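Local coordinates for uronate dehydrogenase (Agrobacterium tumefaciens, PDB 3RFX), which catalyses the NAD-dependent oxidation of uronic acids, such as galacturonate and glucuronate, to the corresponding aldaric acid lactones, at residues A[206-211]-A[226-231]; A[77-82]-A[261-266]; A[58-63]-A[97-101]. The protein carries 1 engineered substitution. All coordinates share one frame; numbering follows the deposited sequence.

How the contacts relate
The three contacts lie on the outside of a Rossmann-type parallel sheet. Contact 3 comes first along the chain, joining the end of helix 55-62 to the end of helix 80-100. Contact 2 uses the start of that same long helix, with the C-terminal tail as its partner. The two cross in sequence, in the order 58-63, 77-82, 97-101, 261-266, with centres about 29 Å apart and nearest atoms about 13 Å apart. Contact 1 is nested inside the loop closed by contact 2 and follows strand 202-205, the outermost strand at the edge far from strand 45-49. It lies about 36 Å from contact 3, centre to centre, on the opposite side of the chain's centre.

Contact 1. Residues A[206-211]-A[226-231]; sequences ASANDA and PKDNAE
N229 and D210 hold each other through a pair of bonds: D210 N donates to N229 OD1 (3.1 Å), and N229 ND2 returns a bond to D210 OD1 (2.9 Å), coming from well above the carboxylate plane. With CG anti to the backbone N (chi1 -173°), the N229 amide lies beside its own carbonyl carbon, where E231 N also reaches OD1 at 3.0 Å. The two backbone donors meet OD1 from opposite faces of the amide, which fixes its rotation. The bond from E231 N closes an Asx turn that leads into the 3-10 segment beginning at A230. Across from it, A208 centres an inverse gamma turn; its N donates to D228 O (2.8 Å, N-H...O 131°), and N209 OD1 accepts from A230 N (2.8 Å). N209 ND2 is taken by S177 O and W179 O, so both ends of this buried amide are used. A water joins A211 N to E231 OE1, while OE2 pairs with R234. The A230 methyl lies against the N209 amide, and A208 CB is 4.2 Å from P226 CG, an apolar touch. Both segments lie between strand 202-205 and helix 234-238; D184 of helix 182-194 binds S207 OG and D228 N.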
loop_
_atom_site.group_PDB
_atom_site.type_symbol
_atom_site.label_atom_id
_atom_site.label_comp_id
_atom_site.label_asym_id
_atom_site.label_seq_id
_atom_site.Cartn_x
_atom_site.Cartn_y
_atom_site.Cartn_z
ATOM N N ALA A 206 -0.397 -20.430 -13.774
ATOM C CA ALA A 206 -1.108 -20.086 -15.002
ATOM C C ALA A 206 -0.117 -19.729 -16.097
ATOM O O ALA A 206 0.978 -19.245 -15.812
ATOM C CB ALA A 206 -2.041 -18.913 -14.754
ATOM N N SER A 207 -0.501 -19.949 -17.351
ATOM C CA SER A 207 0.313 -19.497 -18.467
ATOM C C SER A 207 0.241 -17.965 -18.607
ATOM O O SER A 207 -0.333 -17.303 -17.756
ATOM C CB SER A 207 -0.085 -20.223 -19.749
ATOM O OG SER A 207 0.295 -21.590 -19.660
ATOM N N ALA A 208 0.849 -17.407 -19.651
ATOM C CA ALA A 208 0.881 -15.950 -19.818
ATOM C C ALA A 208 -0.387 -15.488 -20.534
ATOM O O ALA A 208 -0.339 -14.991 -21.661
ATOM C CB ALA A 208 2.124 -15.521 -20.598
ATOM N N ASN A 209 -1.519 -15.667 -19.869
ATOM C CA ASN A 209 -2.816 -15.389 -20.477
ATOM C C ASN A 209 -3.160 -13.903 -20.458
ATOM O O ASN A 209 -3.062 -13.257 -19.414
ATOM C CB ASN A 209 -3.901 -16.186 -19.740
ATOM C CG ASN A 209 -3.567 -17.670 -19.642
ATOM O OD1 ASN A 209 -2.964 -18.238 -20.555
ATOM N ND2 ASN A 209 -3.921 -18.289 -18.518
ATOM N N ASP A 210 -3.569 -13.358 -21.603
ATOM C CA ASP A 210 -4.001 -11.958 -21.652
ATOM C C ASP A 210 -5.040 -11.683 -20.571
ATOM O O ASP A 210 -5.040 -10.611 -19.971
ATOM C CB ASP A 210 -4.599 -11.594 -23.016
ATOM C CG ASP A 210 -3.552 -11.450 -24.104
ATOM O OD1 ASP A 210 -2.346 -11.622 -23.818
ATOM O OD2 ASP A 210 -3.948 -11.156 -25.253
ATOM N N ALA A 211 -5.932 -12.648 -20.328
ATOM C CA ALA A 211 -6.985 -12.465 -19.323
ATOM C C ALA A 211 -6.665 -13.004 -17.927
ATOM O O ALA A 211 -7.575 -13.209 -17.121
ATOM C CB ALA A 211 -8.320 -13.048 -19.829
ATOM N N PRO A 226 6.262 -17.767 -18.182
ATOM C CA PRO A 226 5.496 -18.688 -19.036
ATOM C C PRO A 226 5.377 -18.156 -20.463
ATOM O O PRO A 226 5.421 -16.944 -20.668
ATOM C CB PRO A 226 4.124 -18.758 -18.357
ATOM C CG PRO A 226 4.053 -17.562 -17.465
ATOM C CD PRO A 226 5.462 -17.210 -17.078
ATOM N N LYS A 227 5.231 -19.050 -21.438
ATOM C CA LYS A 227 5.270 -18.663 -22.845
ATOM C C LYS A 227 3.934 -18.846 -23.577
ATOM O O LYS A 227 3.701 -18.221 -24.607
ATOM C CB LYS A 227 6.361 -19.451 -23.584
ATOM C CG LYS A 227 7.761 -19.258 -23.017
ATOM C CD LYS A 227 8.153 -17.785 -23.034
ATOM C CE LYS A 227 9.490 -17.546 -22.333
ATOM N NZ LYS A 227 9.864 -16.107 -22.381
ATOM N N ASP A 228 3.064 -19.703 -23.061
ATOM C CA ASP A 228 1.795 -19.954 -23.752
ATOM C C ASP A 228 0.749 -18.918 -23.343
ATOM O O ASP A 228 0.913 -18.241 -22.334
ATOM C CB ASP A 228 1.319 -21.375 -23.489
ATOM C CG ASP A 228 2.216 -22.413 -24.161
ATOM O OD1 ASP A 228 2.558 -22.221 -25.348
ATOM O OD2 ASP A 228 2.580 -23.412 -23.511
ATOM N N ASN A 229 -0.315 -18.787 -24.134
ATOM C CA ASN A 229 -1.295 -17.724 -23.910
ATOM C C ASN A 229 -2.675 -18.240 -24.308
ATOM O O ASN A 229 -2.923 -18.522 -25.488
ATOM C CB ASN A 229 -0.919 -16.512 -24.760
ATOM C CG ASN A 229 -1.775 -15.284 -24.468
ATOM O OD1 ASN A 229 -2.823 -15.365 -23.824
ATOM N ND2 ASN A 229 -1.315 -14.134 -24.943
ATOM N N ALA A 230 -3.561 -18.361 -23.327
ATOM C CA ALA A 230 -4.892 -18.910 -23.562
ATOM C C ALA A 230 -5.714 -18.051 -24.525
ATOM O O ALA A 230 -6.666 -18.533 -25.147
ATOM C CB ALA A 230 -5.628 -19.072 -22.238
ATOM N N GLU A 231 -5.346 -16.781 -24.656
ATOM C CA GLU A 231 -6.114 -15.860 -25.490
ATOM C C GLU A 231 -6.214 -16.363 -26.934
ATOM O O GLU A 231 -7.189 -16.077 -27.642
ATOM C CB GLU A 231 -5.498 -14.458 -25.444
ATOM C CG GLU A 231 -6.336 -13.375 -26.106
ATOM C CD GLU A 231 -7.677 -13.125 -25.422
ATOM O OE1 GLU A 231 -7.848 -13.459 -24.219
ATOM O OE2 GLU A 231 -8.568 -12.566 -26.103
HETATM O O HOH W 1 -6.461 -14.825 -22.196
#

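Contact 2. Residues A[77-82]-A[261-266]; sequences EKPFEQ and NPIFKQ
F264 turns the edge of its ring to E77, CD2 lying 3.5 Å from E77 O near the ring plane, while P262 O sits over the centre of one ring face. The first torsion of E77 (chi1 -171°) swings CG away from the backbone nitrogen to the ring edge, 3.7 Å from F264 CD2, and a bend at chi2 (70°) turns the carboxylate toward L135 N and A136 N, the latter at the engineered active-site position. One water accepts a hydrogen bond from F264 N and donates to E77 OE2 and K78 O; another joins F80 N to F264 O. F264 O also receives a CA-H...O contact from P79 (CA to O 3.4 Å).

At the far end the Q266 chain is extended beyond CG and reaches across E81, whose own chain is folded (chi2 80°). The amide and carboxylate stack almost parallel, with Q266 OE1 3.2 Å from E81 CD; the facing OE1 atoms are both acceptors and form no bond. Q266 CG rests on P79 CB at 3.6 Å, and Q266 NE2 lies by Q82 CG.

F80 stacks on Y92 and K265 pairs with E96, both on helix 80-100 of the third subunit. Segment 77-82 follows strand 67-70 and opens helix 80-100, with P79 as N-cap; the tail, which comes after helix 234-238, touches that first turn through Q266, and E77 reaches the start of helix 135-154.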
loop_
_atom_site.group_PDB
_atom_site.type_symbol
_atom_site.label_atom_id
_atom_site.label_comp_id
_atom_site.label_asym_id
_atom_site.label_seq_id
_atom_site.Cartn_x
_atom_site.Cartn_y
_atom_site.Cartn_z
ATOM N N GLU A 77 -13.621 -31.521 -5.069
ATOM C CA GLU A 77 -14.342 -31.512 -3.806
ATOM C C GLU A 77 -14.850 -32.912 -3.477
ATOM O O GLU A 77 -15.492 -33.559 -4.304
ATOM C CB GLU A 77 -15.485 -30.492 -3.825
ATOM C CG GLU A 77 -16.147 -30.260 -2.472
ATOM C CD GLU A 77 -15.262 -29.518 -1.472
ATOM O OE1 GLU A 77 -14.119 -29.155 -1.841
ATOM O OE2 GLU A 77 -15.724 -29.277 -0.330
ATOM N N LYS A 78 -14.541 -33.375 -2.268
ATOM C CA LYS A 78 -14.925 -34.707 -1.814
ATOM C C LYS A 78 -15.289 -34.616 -0.352
ATOM O O LYS A 78 -15.121 -33.559 0.259
ATOM C CB LYS A 78 -13.773 -35.700 -1.998
ATOM C CG LYS A 78 -13.439 -35.988 -3.439
ATOM C CD LYS A 78 -12.837 -37.374 -3.588
ATOM C CE LYS A 78 -12.638 -37.752 -5.054
ATOM N NZ LYS A 78 -13.929 -37.901 -5.775
ATOM N N PRO A 79 -15.816 -35.712 0.216
ATOM C CA PRO A 79 -16.112 -35.730 1.648
ATOM C C PRO A 79 -14.842 -35.556 2.481
ATOM O O PRO A 79 -13.740 -35.893 2.035
ATOM C CB PRO A 79 -16.703 -37.129 1.867
ATOM C CG PRO A 79 -17.299 -37.484 0.536
ATOM C CD PRO A 79 -16.340 -36.910 -0.471
ATOM N N PHE A 80 -15.021 -35.034 3.686
ATOM C CA PHE A 80 -13.918 -34.717 4.582
ATOM C C PHE A 80 -12.991 -35.901 4.830
ATOM O O PHE A 80 -11.772 -35.750 4.803
ATOM C CB PHE A 80 -14.468 -34.190 5.910
ATOM C CG PHE A 80 -13.402 -33.780 6.889
ATOM C CD1 PHE A 80 -12.616 -32.667 6.649
ATOM C CD2 PHE A 80 -13.194 -34.506 8.050
ATOM C CE1 PHE A 80 -11.631 -32.284 7.550
ATOM C CE2 PHE A 80 -12.214 -34.130 8.954
ATOM C CZ PHE A 80 -11.434 -33.016 8.701
ATOM N N GLU A 81 -13.561 -37.080 5.064
ATOM C CA GLU A 81 -12.746 -38.254 5.387
ATOM C C GLU A 81 -11.641 -38.502 4.362
ATOM O O GLU A 81 -10.490 -38.759 4.723
ATOM C CB GLU A 81 -13.618 -39.505 5.547
ATOM C CG GLU A 81 -14.551 -39.479 6.757
ATOM C CD GLU A 81 -15.831 -38.669 6.529
ATOM O OE1 GLU A 81 -16.011 -38.091 5.430
ATOM O OE2 GLU A 81 -16.667 -38.620 7.461
ATOM N N GLN A 82 -11.982 -38.424 3.081
ATOM C CA GLN A 82 -11.006 -38.674 2.029
ATOM C C GLN A 82 -9.964 -37.552 1.927
ATOM O O GLN A 82 -8.800 -37.805 1.622
ATOM C CB GLN A 82 -11.714 -38.834 0.685
ATOM C CG GLN A 82 -12.825 -39.874 0.701
ATOM C CD GLN A 82 -13.541 -39.964 -0.625
ATOM O OE1 GLN A 82 -12.946 -39.740 -1.684
ATOM N NE2 GLN A 82 -14.829 -40.296 -0.579
ATOM N N ASN A 261 -20.562 -26.028 -4.832
ATOM C CA ASN A 261 -20.527 -27.317 -4.124
ATOM C C ASN A 261 -21.028 -27.176 -2.693
ATOM O O ASN A 261 -20.659 -26.226 -1.986
ATOM C CB ASN A 261 -19.107 -27.909 -4.077
ATOM C CG ASN A 261 -18.622 -28.410 -5.417
ATOM O OD1 ASN A 261 -19.412 -28.803 -6.277
ATOM N ND2 ASN A 261 -17.298 -28.429 -5.595
ATOM N N PRO A 262 -21.862 -28.130 -2.248
ATOM C CA PRO A 262 -22.202 -28.247 -0.831
ATOM C C PRO A 262 -21.053 -28.960 -0.117
ATOM O O PRO A 262 -20.036 -29.238 -0.745
ATOM C CB PRO A 262 -23.442 -29.147 -0.855
ATOM C CG PRO A 262 -23.189 -30.062 -2.022
ATOM C CD PRO A 262 -22.448 -29.220 -3.054
ATOM N N ILE A 263 -21.202 -29.234 1.172
ATOM C CA ILE A 263 -20.270 -30.117 1.859
ATOM C C ILE A 263 -20.714 -31.538 1.525
ATOM O O ILE A 263 -21.780 -31.966 1.957
ATOM C CB ILE A 263 -20.328 -29.922 3.383
ATOM C CG1 ILE A 263 -19.999 -28.475 3.747
ATOM C CG2 ILE A 263 -19.395 -30.913 4.097
ATOM C CD1 ILE A 263 -18.657 -28.005 3.202
ATOM N N PHE A 264 -19.929 -32.252 0.726
ATOM C CA PHE A 264 -20.305 -33.611 0.336
ATOM C C PHE A 264 -20.106 -34.587 1.494
ATOM O O PHE A 264 -19.189 -34.425 2.296
ATOM C CB PHE A 264 -19.485 -34.091 -0.858
ATOM C CG PHE A 264 -19.744 -33.332 -2.128
ATOM C CD1 PHE A 264 -21.038 -33.091 -2.564
ATOM C CD2 PHE A 264 -18.685 -32.897 -2.910
ATOM C CE1 PHE A 264 -21.268 -32.408 -3.750
ATOM C CE2 PHE A 264 -18.903 -32.215 -4.093
ATOM C CZ PHE A 264 -20.201 -31.971 -4.518
ATOM N N LYS A 265 -20.954 -35.609 1.559
ATOM C CA LYS A 265 -20.920 -36.582 2.648
ATOM C C LYS A 265 -20.694 -38.002 2.125
ATOM O O LYS A 265 -21.022 -38.316 0.978
ATOM C CB LYS A 265 -22.233 -36.537 3.421
ATOM C CG LYS A 265 -22.620 -35.156 3.923
ATOM C CD LYS A 265 -21.884 -34.800 5.197
ATOM C CE LYS A 265 -22.407 -33.488 5.771
ATOM N NZ LYS A 265 -22.133 -33.365 7.232
ATOM N N GLN A 266 -20.131 -38.857 2.973
ATOM C CA GLN A 266 -19.897 -40.254 2.614
ATOM C C GLN A 266 -21.162 -41.085 2.765
ATOM O O GLN A 266 -21.915 -41.250 1.805
ATOM C CB GLN A 266 -18.767 -40.851 3.459
ATOM C CG GLN A 266 -17.383 -40.447 2.994
ATOM C CD GLN A 266 -16.283 -41.168 3.743
ATOM O OE1 GLN A 266 -16.386 -41.398 4.952
ATOM N NE2 GLN A 266 -15.218 -41.531 3.029
HETATM O O HOH W 2 -17.753 -27.475 -0.796
HETATM O O HOH W 3 -17.131 -31.569 0.606
HETATM O O HOH W 4 -17.623 -34.365 4.547
HETATM O O HOH W 5 -18.623 -37.134 5.517
#

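Contact 3. Residues A[58-63]-A[97-101]; sequences VNAMVA and AARAH. With PO4 (phosphate ion), chain E.
This is a helix-to-helix contact beside the Rossmann sheet, where the last turn of helix 55-62 meets the last turn of helix 80-100. The close approach rests on a small residue: A97 CB fits against the neighbouring helix, 3.8 Å from both N59 CA and V62 CG2. V62 directs CG1 over A98, while L7 of strand 5-9 and L94 also touch its side chain.

H101, just past helix 80-100, adds a polar contact. Its NE2 donates to N59 OD1 at 2.7 Å, from above the carbonyl plane (44° out of it), the amide and ring planes 73° apart. N59 reaches the ring because chi1 (-170°) carries its amide away from the backbone nitrogen. A63, the first residue past its helix, sets CB over one face of the imidazole, 3.5 Å from the ring centroid, in a CH-pi contact. The other ring nitrogen, ND1, donates to O1 of a phosphate ion at 2.6 Å, probably from the crystallisation liquor. With both nitrogens donating, the ring is probably a cation.

Helix 55-62 links parallel strands 45-49 and 67-70, and helix 80-100 the next pair, an arrangement of successive beta-alpha-beta crossovers belonging to the NAD-binding Rossmann fold.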
loop_
_atom_site.group_PDB
_atom_site.type_symbol
_atom_site.label_atom_id
_atom_site.label_comp_id
_atom_site.label_asym_id
_atom_site.label_seq_id
_atom_site.Cartn_x
_atom_site.Cartn_y
_atom_site.Cartn_z
ATOM N N VAL A 58 5.255 -43.770 3.256
ATOM C CA VAL A 58 5.707 -42.478 2.741
ATOM C C VAL A 58 7.208 -42.262 2.988
ATOM O O VAL A 58 7.938 -41.822 2.100
ATOM C CB VAL A 58 4.874 -41.319 3.326
ATOM C CG1 VAL A 58 5.442 -39.983 2.878
ATOM C CG2 VAL A 58 3.421 -41.453 2.878
ATOM N N ASN A 59 7.669 -42.597 4.188
ATOM C CA ASN A 59 9.105 -42.553 4.467
ATOM C C ASN A 59 9.926 -43.315 3.421
ATOM O O ASN A 59 10.900 -42.790 2.876
ATOM C CB ASN A 59 9.396 -43.073 5.878
ATOM C CG ASN A 59 10.833 -42.829 6.300
ATOM O OD1 ASN A 59 11.764 -43.456 5.783
ATOM N ND2 ASN A 59 11.024 -41.908 7.239
ATOM N N ALA A 60 9.520 -44.549 3.123
ATOM C CA ALA A 60 10.209 -45.353 2.114
ATOM C C ALA A 60 10.102 -44.744 0.715
ATOM O O ALA A 60 11.058 -44.773 -0.072
ATOM C CB ALA A 60 9.674 -46.783 2.124
ATOM N N MET A 61 8.935 -44.183 0.407
ATOM C CA MET A 61 8.705 -43.539 -0.881
ATOM C C MET A 61 9.698 -42.400 -1.105
ATOM O O MET A 61 10.263 -42.249 -2.191
ATOM C CB MET A 61 7.265 -43.008 -0.947
ATOM C CG MET A 61 6.879 -42.381 -2.281
ATOM S SD MET A 61 5.230 -41.652 -2.195
ATOM C CE MET A 61 5.450 -40.503 -0.838
ATOM N N VAL A 62 9.920 -41.608 -0.064
ATOM C CA VAL A 62 10.763 -40.421 -0.188
ATOM C C VAL A 62 12.268 -40.715 -0.129
ATOM O O VAL A 62 13.062 -40.073 -0.819
ATOM C CB VAL A 62 10.371 -39.358 0.869
ATOM C CG1 VAL A 62 11.384 -38.213 0.900
ATOM C CG2 VAL A 62 8.960 -38.825 0.580
ATOM N N ALA A 63 12.652 -41.684 0.701
ATOM C CA ALA A 63 14.067 -42.008 0.906
ATOM C C ALA A 63 14.804 -42.229 -0.411
ATOM O O ALA A 63 14.350 -42.986 -1.271
ATOM C CB ALA A 63 14.208 -43.236 1.822
ATOM N N ALA A 97 8.704 -37.137 6.184
ATOM C CA ALA A 97 9.575 -38.026 5.431
ATOM C C ALA A 97 10.708 -37.249 4.772
ATOM O O ALA A 97 11.863 -37.686 4.766
ATOM C CB ALA A 97 8.785 -38.797 4.400
ATOM N N ALA A 98 10.382 -36.090 4.216
ATOM C CA ALA A 98 11.402 -35.256 3.606
ATOM C C ALA A 98 12.398 -34.802 4.672
ATOM O O ALA A 98 13.603 -34.764 4.436
ATOM C CB ALA A 98 10.765 -34.044 2.911
ATOM N N ARG A 99 11.887 -34.455 5.845
ATOM C CA ARG A 99 12.740 -33.933 6.909
ATOM C C ARG A 99 13.737 -35.011 7.358
ATOM O O ARG A 99 14.865 -34.710 7.761
ATOM C CB ARG A 99 11.895 -33.454 8.087
ATOM C CG ARG A 99 12.716 -32.833 9.212
ATOM C CD ARG A 99 11.846 -32.128 10.238
ATOM N NE ARG A 99 11.079 -33.049 11.076
ATOM C CZ ARG A 99 11.554 -33.621 12.179
ATOM N NH1 ARG A 99 12.803 -33.367 12.574
ATOM N NH2 ARG A 99 10.785 -34.443 12.889
ATOM N N ALA A 100 13.317 -36.269 7.254
ATOM C CA ALA A 100 14.149 -37.404 7.651
ATOM C C ALA A 100 15.147 -37.826 6.575
ATOM O O ALA A 100 16.065 -38.603 6.849
ATOM C CB ALA A 100 13.264 -38.587 8.057
ATOM N N HIS A 101 14.983 -37.314 5.356
ATOM C CA HIS A 101 15.811 -37.750 4.238
ATOM C C HIS A 101 16.438 -36.625 3.412
ATOM O O HIS A 101 16.440 -36.678 2.184
ATOM C CB HIS A 101 15.032 -38.728 3.337
ATOM C CG HIS A 101 14.662 -40.003 4.031
ATOM N ND1 HIS A 101 15.553 -41.042 4.195
ATOM C CD2 HIS A 101 13.520 -40.385 4.649
ATOM C CE1 HIS A 101 14.967 -42.020 4.864
ATOM N NE2 HIS A 101 13.733 -41.646 5.152
HETATM P P PO4 E . 18.951 -40.411 3.210
HETATM O O1 PO4 E . 18.130 -40.554 4.467
HETATM O O2 PO4 E . 19.531 -39.019 3.148
HETATM O O3 PO4 E . 20.089 -41.403 3.256
HETATM O O4 PO4 E . 18.073 -40.674 1.998
#